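Long-range contacts in mandelate racemase/muconate lactonizing enzyme, C-terminal domain protein (Paracoccus denitrificans, PDB 4DWD), which is a magnesium-binding member of the enolase superfamily and probably acts as a hydro-lyase: residues S12-G16 and R331-F336; F307-H311 and G354-V358; E41-M45 and I272-G276; C128-I132 and R150-P156; A157-R162 and P322-D327. All coordinates share one frame. Numbering follows the deposited sequence.

Interaction 1 (S12-G16 and R331-F336)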
# COMPACT_ATOMS: atom_id res chain seq x y z
N SER B 12 -19.29 24.69 38.23
CA SER B 12 -18.85 23.42 38.78
C SER B 12 -19.89 23.02 39.82
O SER B 12 -20.12 23.76 40.79
CB SER B 12 -17.46 23.56 39.42
OG SER B 12 -17.10 22.41 40.16
N VAL B 13 -20.54 21.87 39.62
CA VAL B 13 -21.72 21.49 40.40
C VAL B 13 -21.54 20.15 41.12
O VAL B 13 -21.20 19.14 40.49
CB VAL B 13 -22.97 21.46 39.49
CG1 VAL B 13 -24.23 21.11 40.29
CG2 VAL B 13 -23.15 22.80 38.78
N ALA B 14 -21.76 20.15 42.43
CA ALA B 14 -21.76 18.94 43.25
C ALA B 14 -23.00 18.12 42.93
O ALA B 14 -24.12 18.63 43.01
CB ALA B 14 -21.71 19.31 44.73
N MSE B 15 -22.81 16.85 42.56
CA MSE B 15 -23.92 16.02 42.07
C MSE B 15 -24.28 14.91 43.04
O MSE B 15 -23.41 14.33 43.69
CB MSE B 15 -23.50 15.38 40.75
CG MSE B 15 -23.28 16.44 39.66
SE MSE B 15 -24.96 17.20 38.97
CE MSE B 15 -25.49 15.71 37.80
N GLY B 16 -25.58 14.62 43.13
CA GLY B 16 -26.09 13.50 43.92
C GLY B 16 -25.71 13.56 45.39
O GLY B 16 -25.57 14.65 45.95
N ARG B 331 -27.09 9.96 40.28
CA ARG B 331 -26.54 11.27 40.64
C ARG B 331 -27.12 12.41 39.79
O ARG B 331 -26.86 13.58 40.07
CB ARG B 331 -25.00 11.28 40.58
CG ARG B 331 -24.42 11.40 39.18
CD ARG B 331 -22.91 11.22 39.17
NE ARG B 331 -22.32 11.38 37.83
CZ ARG B 331 -22.37 10.47 36.86
NH1 ARG B 331 -23.01 9.33 37.05
NH2 ARG B 331 -21.79 10.71 35.68
N GLY B 332 -27.89 12.06 38.76
CA GLY B 332 -28.63 13.07 38.00
C GLY B 332 -29.56 13.90 38.88
O GLY B 332 -29.80 15.08 38.62
N ARG B 333 -30.09 13.27 39.93
CA ARG B 333 -30.89 13.95 40.94
C ARG B 333 -29.98 14.37 42.11
O ARG B 333 -29.02 13.66 42.42
CB ARG B 333 -32.01 13.03 41.42
CG ARG B 333 -32.97 12.59 40.31
CD ARG B 333 -34.04 11.65 40.85
NE ARG B 333 -34.87 11.11 39.77
CZ ARG B 333 -36.00 11.68 39.33
NH1 ARG B 333 -36.44 12.81 39.88
NH2 ARG B 333 -36.68 11.12 38.35
N PRO B 334 -30.30 15.48 42.80
CA PRO B 334 -31.49 16.33 42.65
C PRO B 334 -31.31 17.54 41.74
O PRO B 334 -32.25 18.34 41.61
CB PRO B 334 -31.74 16.79 44.08
CG PRO B 334 -30.37 16.93 44.65
CD PRO B 334 -29.51 15.88 43.98
N VAL B 335 -30.14 17.70 41.12
CA VAL B 335 -29.91 18.88 40.28
C VAL B 335 -30.88 18.94 39.11
O VAL B 335 -31.36 20.01 38.74
CB VAL B 335 -28.44 18.97 39.81
CG1 VAL B 335 -28.27 20.02 38.71
CG2 VAL B 335 -27.57 19.31 41.01
N PHE B 336 -31.17 17.78 38.52
CA PHE B 336 -32.14 17.68 37.43
C PHE B 336 -33.40 16.97 37.88
O PHE B 336 -33.34 16.06 38.70
CB PHE B 336 -31.52 16.97 36.23
CG PHE B 336 -30.30 17.65 35.69
CD1 PHE B 336 -30.39 18.89 35.06
CD2 PHE B 336 -29.05 17.06 35.86
CE1 PHE B 336 -29.25 19.52 34.58
CE2 PHE B 336 -27.91 17.68 35.38
CZ PHE B 336 -28.01 18.92 34.75
O HOH W 1 -27.47 15.99 41.17
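The selenomethionine Met15 gives up 93 Å² to this contact, more than any other residue. With all three chi angles in m, the side chain curls so that Met15 CE lies 3.4 Å from Arg331 O, 4.1 Å from Gly332 CA and 3.9 Å from Phe336 CE2, while Met15 SE packs 3.9 Å from Val335 CG2. Val13 CG1 meets the same Val335 CG2 at 3.9 Å. Gly16 covers 55 Å². Its phi of 58° suits glycine, and an ideal CB would lie only 3.0 Å from Arg331 CB, a clash. The bare backbone can therefore approach: Gly16 CA makes a CA-H...O contact to Arg333 O at 3.3 Å, with 145° at the hydrogen. Arg331 buries 57 Å² mainly through its backbone and inner side chain, since its guanidinium turns to Gln301. No direct hydrogen bond crosses the contact; instead one water accepts from Gly16 N (3.0 Å) and Val335 N (3.2 Å) and donates to Arg331 O (2.7 Å). The C-terminal end of strand 5-14, central in the N-terminal domain's sheet, and the residues after it thus meet the loop after strand 323-325 through apolar packing and a single bridging water, which satisfies backbone groups.

Interaction 2 (F307-H311 and G354-V358)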
# COMPACT_ATOMS: atom_id res chain seq x y z
N PHE B 307 -29.11 14.04 27.44
CA PHE B 307 -30.16 14.60 26.59
C PHE B 307 -29.62 14.99 25.22
O PHE B 307 -30.25 14.70 24.20
CB PHE B 307 -30.84 15.78 27.29
CG PHE B 307 -31.97 15.37 28.19
CD1 PHE B 307 -31.73 14.70 29.39
CD2 PHE B 307 -33.28 15.68 27.85
CE1 PHE B 307 -32.77 14.33 30.21
CE2 PHE B 307 -34.33 15.31 28.67
CZ PHE B 307 -34.07 14.63 29.86
N ALA B 308 -28.46 15.64 25.18
CA ALA B 308 -27.85 15.95 23.88
C ALA B 308 -27.62 14.69 23.06
O ALA B 308 -27.94 14.64 21.87
CB ALA B 308 -26.54 16.71 24.09
N ASN B 309 -27.07 13.68 23.72
CA ASN B 309 -26.78 12.39 23.09
C ASN B 309 -28.03 11.75 22.49
O ASN B 309 -28.00 11.32 21.33
CB ASN B 309 -26.12 11.46 24.12
CG ASN B 309 -25.48 10.22 23.50
OD1 ASN B 309 -24.78 10.31 22.49
ND2 ASN B 309 -25.68 9.07 24.13
N ILE B 310 -29.13 11.69 23.25
CA ILE B 310 -30.34 11.06 22.70
C ILE B 310 -31.04 11.88 21.59
O ILE B 310 -31.60 11.30 20.67
CB ILE B 310 -31.34 10.56 23.79
CG1 ILE B 310 -31.93 11.73 24.58
CG2 ILE B 310 -30.67 9.50 24.68
CD1 ILE B 310 -33.06 11.31 25.51
N HIS B 311 -30.97 13.21 21.63
CA HIS B 311 -31.46 13.97 20.47
C HIS B 311 -30.71 13.58 19.22
O HIS B 311 -31.31 13.33 18.18
CB HIS B 311 -31.40 15.47 20.71
CG HIS B 311 -32.54 16.01 21.54
ND1 HIS B 311 -33.71 16.39 20.99
CD2 HIS B 311 -32.65 16.22 22.91
CE1 HIS B 311 -34.54 16.83 21.96
NE2 HIS B 311 -33.89 16.72 23.14
N GLY B 354 -36.04 22.63 22.69
CA GLY B 354 -34.64 22.54 23.09
C GLY B 354 -34.27 21.13 23.49
O GLY B 354 -34.71 20.17 22.86
N LEU B 355 -33.45 21.00 24.53
CA LEU B 355 -33.09 19.69 25.06
C LEU B 355 -34.24 19.00 25.77
O LEU B 355 -34.37 17.78 25.72
CB LEU B 355 -31.96 19.83 26.08
CG LEU B 355 -30.58 20.14 25.50
CD1 LEU B 355 -29.68 20.54 26.65
CD2 LEU B 355 -29.99 18.94 24.76
N GLY B 356 -35.07 19.79 26.44
CA GLY B 356 -36.14 19.26 27.26
C GLY B 356 -35.70 18.82 28.65
O GLY B 356 -36.46 18.17 29.34
N ILE B 357 -34.49 19.20 29.05
CA ILE B 357 -33.97 18.89 30.39
C ILE B 357 -34.55 19.91 31.36
O ILE B 357 -34.64 21.10 31.04
CB ILE B 357 -32.42 18.87 30.45
CG1 ILE B 357 -31.94 18.41 31.83
CG2 ILE B 357 -31.83 20.24 30.17
CD1 ILE B 357 -31.25 17.08 31.87
N VAL B 358 -34.95 19.44 32.54
CA VAL B 358 -35.54 20.29 33.57
C VAL B 358 -34.60 20.38 34.78
O VAL B 358 -34.28 19.37 35.41
CB VAL B 358 -36.93 19.76 33.98
CG1 VAL B 358 -37.50 20.57 35.14
CG2 VAL B 358 -37.89 19.78 32.79
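Phe307, on helix 304-314, covers the most surface of the first segment, 81 Å². Its CA-to-CB bond points toward the loop 354-358, between strand 346-348 and helix 361-367, and Ile357 sits over one face of the ring: Ile357 CB is 4.2 Å from the ring centroid and 10° off the normal, a CH-pi contact, and Phe307 CD1 touches Ile357 CD1 at 3.5 Å. At the ring edge Phe307 CD2 comes within 3.2 Å of Leu355 O, and Phe307 CB packs 4.1 Å from Leu355 CD2. One residue on, Ala308 offers a small surface to the same methyl, with Ala308 CB 4.2 Å from Leu355 CD2; Ile100 of helix 90-110 touches both side chains. A helical turn after Phe307, His311 again points toward the loop and supplies the polar link, a hydrogen bond from NE2 to Leu355 O at 2.8 Å and 159°. Its ring edge also faces the loop here, with Leu355 O near the ring plane. The loop can bend past these rings because Gly354 and Gly356 have positive phi; a CB on Gly356 would also jam against the preceding carbonyl oxygen. Because Leu355 O can only accept, His311 NE2 must carry the proton in this bond, so a single directional bond fixes Leu355 O while contacts to Phe307 and Ala308 hold the loop's apolar side chains against the barrel helix.

Interaction 3 (E41-M45 and I272-G276)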
# COMPACT_ATOMS: atom_id res chain seq x y z
N GLU B 41 -22.93 20.99 28.72
CA GLU B 41 -22.11 20.21 29.64
C GLU B 41 -20.77 19.90 29.01
O GLU B 41 -20.71 19.60 27.81
CB GLU B 41 -22.82 18.91 30.03
CG GLU B 41 -22.01 18.09 31.02
CD GLU B 41 -22.80 16.99 31.72
OE1 GLU B 41 -23.96 16.69 31.35
OE2 GLU B 41 -22.22 16.41 32.65
N ALA B 42 -19.70 20.01 29.81
CA ALA B 42 -18.35 19.59 29.41
C ALA B 42 -17.99 18.32 30.17
O ALA B 42 -18.33 18.18 31.35
CB ALA B 42 -17.32 20.67 29.74
N SER B 43 -17.27 17.40 29.53
CA SER B 43 -16.85 16.16 30.19
C SER B 43 -16.10 16.52 31.47
O SER B 43 -15.12 17.27 31.42
CB SER B 43 -15.95 15.36 29.25
OG SER B 43 -15.71 14.06 29.77
N PRO B 44 -16.55 15.98 32.63
CA PRO B 44 -16.01 16.45 33.92
C PRO B 44 -14.73 15.71 34.31
O PRO B 44 -14.63 15.12 35.42
CB PRO B 44 -17.16 16.14 34.88
CG PRO B 44 -17.80 14.91 34.31
CD PRO B 44 -17.70 15.07 32.81
N MSE B 45 -13.74 15.76 33.42
CA MSE B 45 -12.45 15.10 33.65
C MSE B 45 -11.71 15.90 34.69
O MSE B 45 -11.46 17.11 34.51
CB MSE B 45 -11.68 14.99 32.33
CG MSE B 45 -12.48 14.23 31.27
SE MSE B 45 -12.87 12.36 31.78
CE MSE B 45 -14.62 12.53 32.62
N ILE B 272 -20.28 13.43 22.95
CA ILE B 272 -20.87 14.75 22.72
C ILE B 272 -20.46 15.85 23.71
O ILE B 272 -20.55 17.04 23.38
CB ILE B 272 -22.42 14.60 22.65
CG1 ILE B 272 -23.11 15.76 21.92
CG2 ILE B 272 -23.05 14.32 24.02
CD1 ILE B 272 -24.42 15.30 21.33
N VAL B 273 -20.03 15.47 24.93
CA VAL B 273 -19.56 16.46 25.90
C VAL B 273 -18.04 16.54 25.96
O VAL B 273 -17.48 17.39 26.69
CB VAL B 273 -20.15 16.27 27.32
CG1 VAL B 273 -21.66 16.37 27.29
CG2 VAL B 273 -19.71 14.96 27.98
N LYS B 274 -17.37 15.68 25.19
CA LYS B 274 -15.91 15.76 25.06
C LYS B 274 -15.46 16.56 23.85
O LYS B 274 -14.36 17.13 23.83
CB LYS B 274 -15.27 14.36 24.99
CG LYS B 274 -15.43 13.58 26.28
CD LYS B 274 -14.73 12.23 26.15
CE LYS B 274 -14.92 11.35 27.38
NZ LYS B 274 -14.15 11.88 28.55
N MSE B 275 -16.30 16.59 22.82
CA MSE B 275 -15.96 17.24 21.54
C MSE B 275 -17.23 17.47 20.79
O MSE B 275 -18.21 16.71 20.93
CB MSE B 275 -15.01 16.33 20.73
CG MSE B 275 -15.59 14.97 20.33
SE MSE B 275 -16.56 15.03 18.61
CE MSE B 275 -14.99 14.95 17.43
N GLY B 276 -17.24 18.55 20.00
CA GLY B 276 -18.24 18.75 18.96
C GLY B 276 -19.61 19.24 19.39
O GLY B 276 -20.23 20.03 18.69
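Two hydrogen bonds converge on Ser43. Ser43 N donates to Val273 O at 2.8 Å with an N-H...O angle of 147°, and Ser43 OG accepts from Lys274 NZ at 2.9 Å. Although the CA-to-CB bond of Lys274 points away from residues 41-45, the extended CG-CD-CE run and a final turn (chi4 in m) bring the ammonium back to the serine. Lys274 NZ also lies 3.5 Å from Met45 SE, Met45 being a selenomethionine. Outward from these bonds the packing centres on Val273, which buries 88 Å²: Val273 CG1 is 3.9 Å from Glu41 CB and 3.4 Å from Glu41 O, Val273 CG2 is 4.0 Å from Ser43 CB, and Ala42 CA lies 3.6 Å from Val273 O. Glu41 O is covered in the process and has no partner in the model, whereas Glu41 OE1 is satisfied by Gly305 N. Pro44, centre of an inverse gamma turn, redirects the chain so that Met45 faces Lys274; Met45 also packs on Lys84 of the second subunit. The contact joins the end of strand 37-42 in the N-terminal domain to the barrel loop after strand 267-268. With the Lys274 side chain about 5 Å from that of Glu249, a metal ligand in a crystal structure of this protein, the lysine-serine bond lies close to the metal-binding end of the barrel, consistent with an N-terminal domain that borders the active site as in the enolase superfamily.

Interaction 4 (C128-I132 and R150-P156)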
# COMPACT_ATOMS: atom_id res chain seq x y z
N CYS B 128 -31.47 1.09 25.74
CA CYS B 128 -30.26 1.38 26.50
C CYS B 128 -29.36 0.14 26.65
O CYS B 128 -29.82 -0.99 26.47
CB CYS B 128 -30.61 1.94 27.89
SG CYS B 128 -31.14 0.72 29.12
N TYR B 129 -28.08 0.36 26.94
CA TYR B 129 -27.23 -0.72 27.44
C TYR B 129 -26.66 -0.34 28.80
O TYR B 129 -26.28 0.81 29.01
CB TYR B 129 -26.14 -1.14 26.43
CG TYR B 129 -24.91 -0.26 26.24
CD1 TYR B 129 -23.83 -0.34 27.12
CD2 TYR B 129 -24.79 0.61 25.14
CE1 TYR B 129 -22.69 0.42 26.93
CE2 TYR B 129 -23.65 1.38 24.94
CZ TYR B 129 -22.60 1.28 25.84
OH TYR B 129 -21.46 2.01 25.67
N SER B 130 -26.63 -1.30 29.72
CA SER B 130 -26.06 -1.07 31.04
C SER B 130 -24.55 -1.12 30.92
O SER B 130 -23.97 -2.16 30.57
CB SER B 130 -26.53 -2.14 32.03
OG SER B 130 -27.93 -2.10 32.20
N SER B 131 -23.92 0.01 31.21
CA SER B 131 -22.48 0.16 31.11
C SER B 131 -21.92 0.14 32.54
O SER B 131 -22.15 1.07 33.30
CB SER B 131 -22.16 1.47 30.41
OG SER B 131 -20.78 1.57 30.14
N ILE B 132 -21.22 -0.95 32.87
CA ILE B 132 -20.84 -1.29 34.24
C ILE B 132 -19.33 -1.25 34.40
O ILE B 132 -18.61 -2.10 33.85
CB ILE B 132 -21.38 -2.68 34.60
CG1 ILE B 132 -22.89 -2.72 34.30
CG2 ILE B 132 -21.02 -3.05 36.04
CD1 ILE B 132 -23.54 -4.07 34.39
N ARG B 150 -27.62 -4.44 38.09
CA ARG B 150 -27.91 -3.41 37.09
C ARG B 150 -28.93 -3.94 36.08
O ARG B 150 -29.84 -3.23 35.67
CB ARG B 150 -26.63 -2.99 36.36
CG ARG B 150 -25.53 -2.33 37.19
CD ARG B 150 -25.73 -0.83 37.45
NE ARG B 150 -26.12 -0.11 36.23
CZ ARG B 150 -25.29 0.53 35.41
NH1 ARG B 150 -23.99 0.61 35.67
NH2 ARG B 150 -25.79 1.11 34.32
N VAL B 151 -28.78 -5.21 35.69
CA VAL B 151 -29.68 -5.80 34.70
C VAL B 151 -31.11 -5.90 35.24
O VAL B 151 -32.06 -5.57 34.53
CB VAL B 151 -29.18 -7.17 34.20
CG1 VAL B 151 -30.28 -7.93 33.46
CG2 VAL B 151 -27.98 -6.96 33.29
N GLU B 152 -31.24 -6.31 36.50
CA GLU B 152 -32.56 -6.38 37.14
C GLU B 152 -33.22 -4.99 37.16
O GLU B 152 -34.42 -4.87 36.92
CB GLU B 152 -32.45 -6.95 38.57
CG GLU B 152 -33.78 -7.35 39.21
CD GLU B 152 -34.60 -6.17 39.73
OE1 GLU B 152 -34.02 -5.11 40.06
OE2 GLU B 152 -35.84 -6.31 39.80
N ALA B 153 -32.42 -3.96 37.43
CA ALA B 153 -32.94 -2.60 37.59
C ALA B 153 -33.30 -1.95 36.25
O ALA B 153 -34.25 -1.15 36.17
CB ALA B 153 -31.93 -1.75 38.34
N GLU B 154 -32.56 -2.30 35.20
CA GLU B 154 -32.58 -1.51 33.97
C GLU B 154 -33.14 -2.23 32.74
O GLU B 154 -33.50 -1.59 31.75
CB GLU B 154 -31.15 -0.98 33.69
CG GLU B 154 -30.68 -0.04 34.80
CD GLU B 154 -29.17 0.16 34.87
OE1 GLU B 154 -28.47 0.03 33.84
OE2 GLU B 154 -28.69 0.50 35.98
N GLN B 155 -33.24 -3.56 32.81
CA GLN B 155 -33.75 -4.38 31.71
C GLN B 155 -33.14 -3.98 30.35
O GLN B 155 -33.87 -3.74 29.39
CB GLN B 155 -35.28 -4.30 31.64
CG GLN B 155 -36.00 -5.00 32.77
CD GLN B 155 -37.49 -5.10 32.50
OE1 GLN B 155 -38.17 -4.09 32.34
NE2 GLN B 155 -38.00 -6.32 32.43
N PRO B 156 -31.79 -3.92 30.28
CA PRO B 156 -31.17 -3.35 29.09
C PRO B 156 -31.19 -4.26 27.86
O PRO B 156 -31.35 -5.48 27.98
CB PRO B 156 -29.72 -3.12 29.54
CG PRO B 156 -29.49 -4.23 30.51
CD PRO B 156 -30.78 -4.36 31.27
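Glu154 has both carboxylate oxygens engaged. Glu154 OE1 accepts from Ser130 OG at 2.7 Å and from Arg150 NH2 at 2.9 Å; Glu154 OE2 takes Arg150 NE at 2.7 Å and 157°, which makes an intrahelical i to i+4 salt bridge, and is also bonded to Trp329 NE1. The guanidinium is equally well used. Besides the carboxylate, Arg150 NH1 donates to Ser131 O at 3.0 Å and 149°, with that oxygen near the guanidinium plane, while NH2 has a further acceptor in Leu325 O. Ile132 CG1 lies over one face of the group, 3.8 Å from Arg150 NH1. On the strand, Ser131 points away, and its hydroxyl finds Glu324 instead. Next to the polar cluster, Pro156 fills the space where the helix has ended: Pro156 CG is 3.1 Å from Ser130 OG, and Pro156 CB is 4.1 Å from Cys128 SG and 4.0 Å from Tyr129 CA. Gln155 makes that exit with positive phi (46°), turning the chain back toward the strands. The segment axes pass at 9.2 Å with their directions 151° apart, nearly antiparallel, as expected for strand 125-132 and helix 140-154 in a right-handed beta-alpha-beta unit of the enolase-superfamily barrel.

Interaction 5 (A157-R162 and P322-D327)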
# COMPACT_ATOMS: atom_id res chain seq x y z
N ALA B 157 -31.00 -3.66 26.69
CA ALA B 157 -30.91 -4.41 25.44
C ALA B 157 -29.53 -5.06 25.26
O ALA B 157 -29.37 -5.96 24.43
CB ALA B 157 -31.24 -3.51 24.26
N ALA B 158 -28.55 -4.58 26.03
CA ALA B 158 -27.17 -5.09 26.02
C ALA B 158 -26.48 -4.72 27.33
O ALA B 158 -26.97 -3.87 28.07
CB ALA B 158 -26.39 -4.53 24.83
N VAL B 159 -25.36 -5.38 27.62
CA VAL B 159 -24.55 -5.08 28.80
C VAL B 159 -23.11 -4.84 28.36
O VAL B 159 -22.63 -5.55 27.49
CB VAL B 159 -24.57 -6.26 29.80
CG1 VAL B 159 -23.55 -6.07 30.90
CG2 VAL B 159 -25.98 -6.42 30.37
N LYS B 160 -22.45 -3.83 28.92
CA LYS B 160 -21.01 -3.66 28.68
C LYS B 160 -20.31 -3.65 30.01
O LYS B 160 -20.69 -2.90 30.91
CB LYS B 160 -20.72 -2.35 27.91
CG LYS B 160 -19.27 -2.20 27.48
CD LYS B 160 -19.01 -0.93 26.68
CE LYS B 160 -18.82 0.27 27.59
NZ LYS B 160 -18.81 1.55 26.82
N ILE B 161 -19.30 -4.51 30.14
CA ILE B 161 -18.46 -4.54 31.35
C ILE B 161 -17.14 -3.83 31.07
O ILE B 161 -16.43 -4.15 30.11
CB ILE B 161 -18.25 -5.98 31.90
CG1 ILE B 161 -17.84 -6.96 30.78
CG2 ILE B 161 -19.55 -6.43 32.56
CD1 ILE B 161 -17.51 -8.37 31.28
N ARG B 162 -16.83 -2.83 31.89
CA ARG B 162 -15.64 -1.99 31.68
C ARG B 162 -14.65 -2.21 32.80
O ARG B 162 -15.04 -2.47 33.94
CB ARG B 162 -16.01 -0.49 31.64
CG ARG B 162 -17.33 -0.16 30.95
CD ARG B 162 -17.44 1.33 30.62
NE ARG B 162 -17.12 2.15 31.79
CZ ARG B 162 -17.97 2.48 32.75
NH1 ARG B 162 -19.25 2.11 32.69
NH2 ARG B 162 -17.55 3.19 33.78
N PRO B 322 -27.19 -0.01 21.42
CA PRO B 322 -28.03 0.86 22.24
C PRO B 322 -27.30 2.09 22.79
O PRO B 322 -26.10 2.25 22.61
CB PRO B 322 -28.44 -0.05 23.41
CG PRO B 322 -28.14 -1.43 22.96
CD PRO B 322 -26.94 -1.30 22.08
N VAL B 323 -28.07 2.95 23.45
CA VAL B 323 -27.56 4.15 24.12
C VAL B 323 -26.87 3.79 25.44
O VAL B 323 -27.42 3.07 26.27
CB VAL B 323 -28.72 5.12 24.41
CG1 VAL B 323 -28.22 6.35 25.16
CG2 VAL B 323 -29.42 5.52 23.12
N GLU B 324 -25.67 4.33 25.66
CA GLU B 324 -24.94 4.07 26.90
C GLU B 324 -25.63 4.63 28.15
O GLU B 324 -26.02 5.80 28.18
CB GLU B 324 -23.52 4.61 26.81
CG GLU B 324 -22.70 4.23 28.04
CD GLU B 324 -21.20 4.42 27.89
OE1 GLU B 324 -20.74 5.11 26.96
OE2 GLU B 324 -20.47 3.89 28.75
N LEU B 325 -25.76 3.77 29.16
CA LEU B 325 -26.21 4.13 30.50
C LEU B 325 -25.16 3.68 31.52
O LEU B 325 -25.10 2.50 31.91
CB LEU B 325 -27.60 3.56 30.81
CG LEU B 325 -28.13 3.86 32.22
CD1 LEU B 325 -28.35 5.36 32.41
CD2 LEU B 325 -29.41 3.08 32.47
N ALA B 326 -24.34 4.64 31.94
CA ALA B 326 -23.18 4.32 32.78
C ALA B 326 -23.48 4.38 34.29
O ALA B 326 -24.60 4.67 34.70
CB ALA B 326 -22.00 5.21 32.42
N ASP B 327 -22.45 4.10 35.09
CA ASP B 327 -22.59 3.93 36.54
C ASP B 327 -23.12 5.16 37.25
O ASP B 327 -22.87 6.29 36.84
CB ASP B 327 -21.24 3.56 37.16
CG ASP B 327 -20.50 2.51 36.34
OD1 ASP B 327 -19.97 2.87 35.27
OD2 ASP B 327 -20.44 1.34 36.78
O HOH W 2 -17.82 3.76 28.28
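The ring of Pro322 lies against two alanine methyls, with Pro322 CG 4.0 Å from both Ala157 CB and Ala158 CB. From this apolar end the two segments run on at 46° to each other, with CA atoms 6.8 Å apart at Ala157 and Pro322 and 8.9 Å at Lys160 and Glu324, too far for direct strand pairing; strand 125-132 lies between them and pairs with both in parallel. Side chains bridge the gap instead. Lys160 NZ approaches Glu324 OE2 at 3.5 Å, a salt bridge whose hydrogen bond is weak, and a water strengthens the link by accepting from Lys160 NZ (2.8 Å) and donating to Glu324 OE2 (2.7 Å). Stronger partners lie outside: Tyr129 OH and Glu223 for Lys160, Ser131 OG for Glu324. Farther along, Arg162 grips one oxygen of Asp327 with both terminal nitrogens, NH1 to OD1 at 2.8 Å and NH2 to OD1 at 2.9 Å, the oxygen lying near the guanidinium plane. Lys160 and Arg162 come within about 3 Å, side chain to side chain, of Glu223 and Asp197 respectively, both metal ligands in a crystal structure of this protein. This charged network reaches into the barrel from strands 158-162 and 323-325, on either side of strand 125-132. Without an established catalytic role, Lys160 and Arg162 form a Lys-X-Arg pair on the second barrel strand, reminiscent of mandelate racemase's Lys-X-Lys motif.

Interaction 1 opens first, at residues 12-16, and closes only at 331-336, spanning most of the chain. Within that span interaction 3 runs from 41-45 to 272-276, and interaction 4, the shortest closure, lies inside both. Interaction 5 begins at 157-162, directly after interaction 4 ends, and crosses interaction 3; it too lies within interaction 1. Interaction 2 opens at 307-311, after interaction 3 has closed but before interaction 5 closes, and so crosses interaction 5, then crosses interaction 1 by ending at 354-358. Interactions 1 and 3 join the N-terminal domain to the barrel, whereas 2, 4 and 5 tie parts of the barrel region together. Interactions 4 and 5 meet at Ser131 and Glu324.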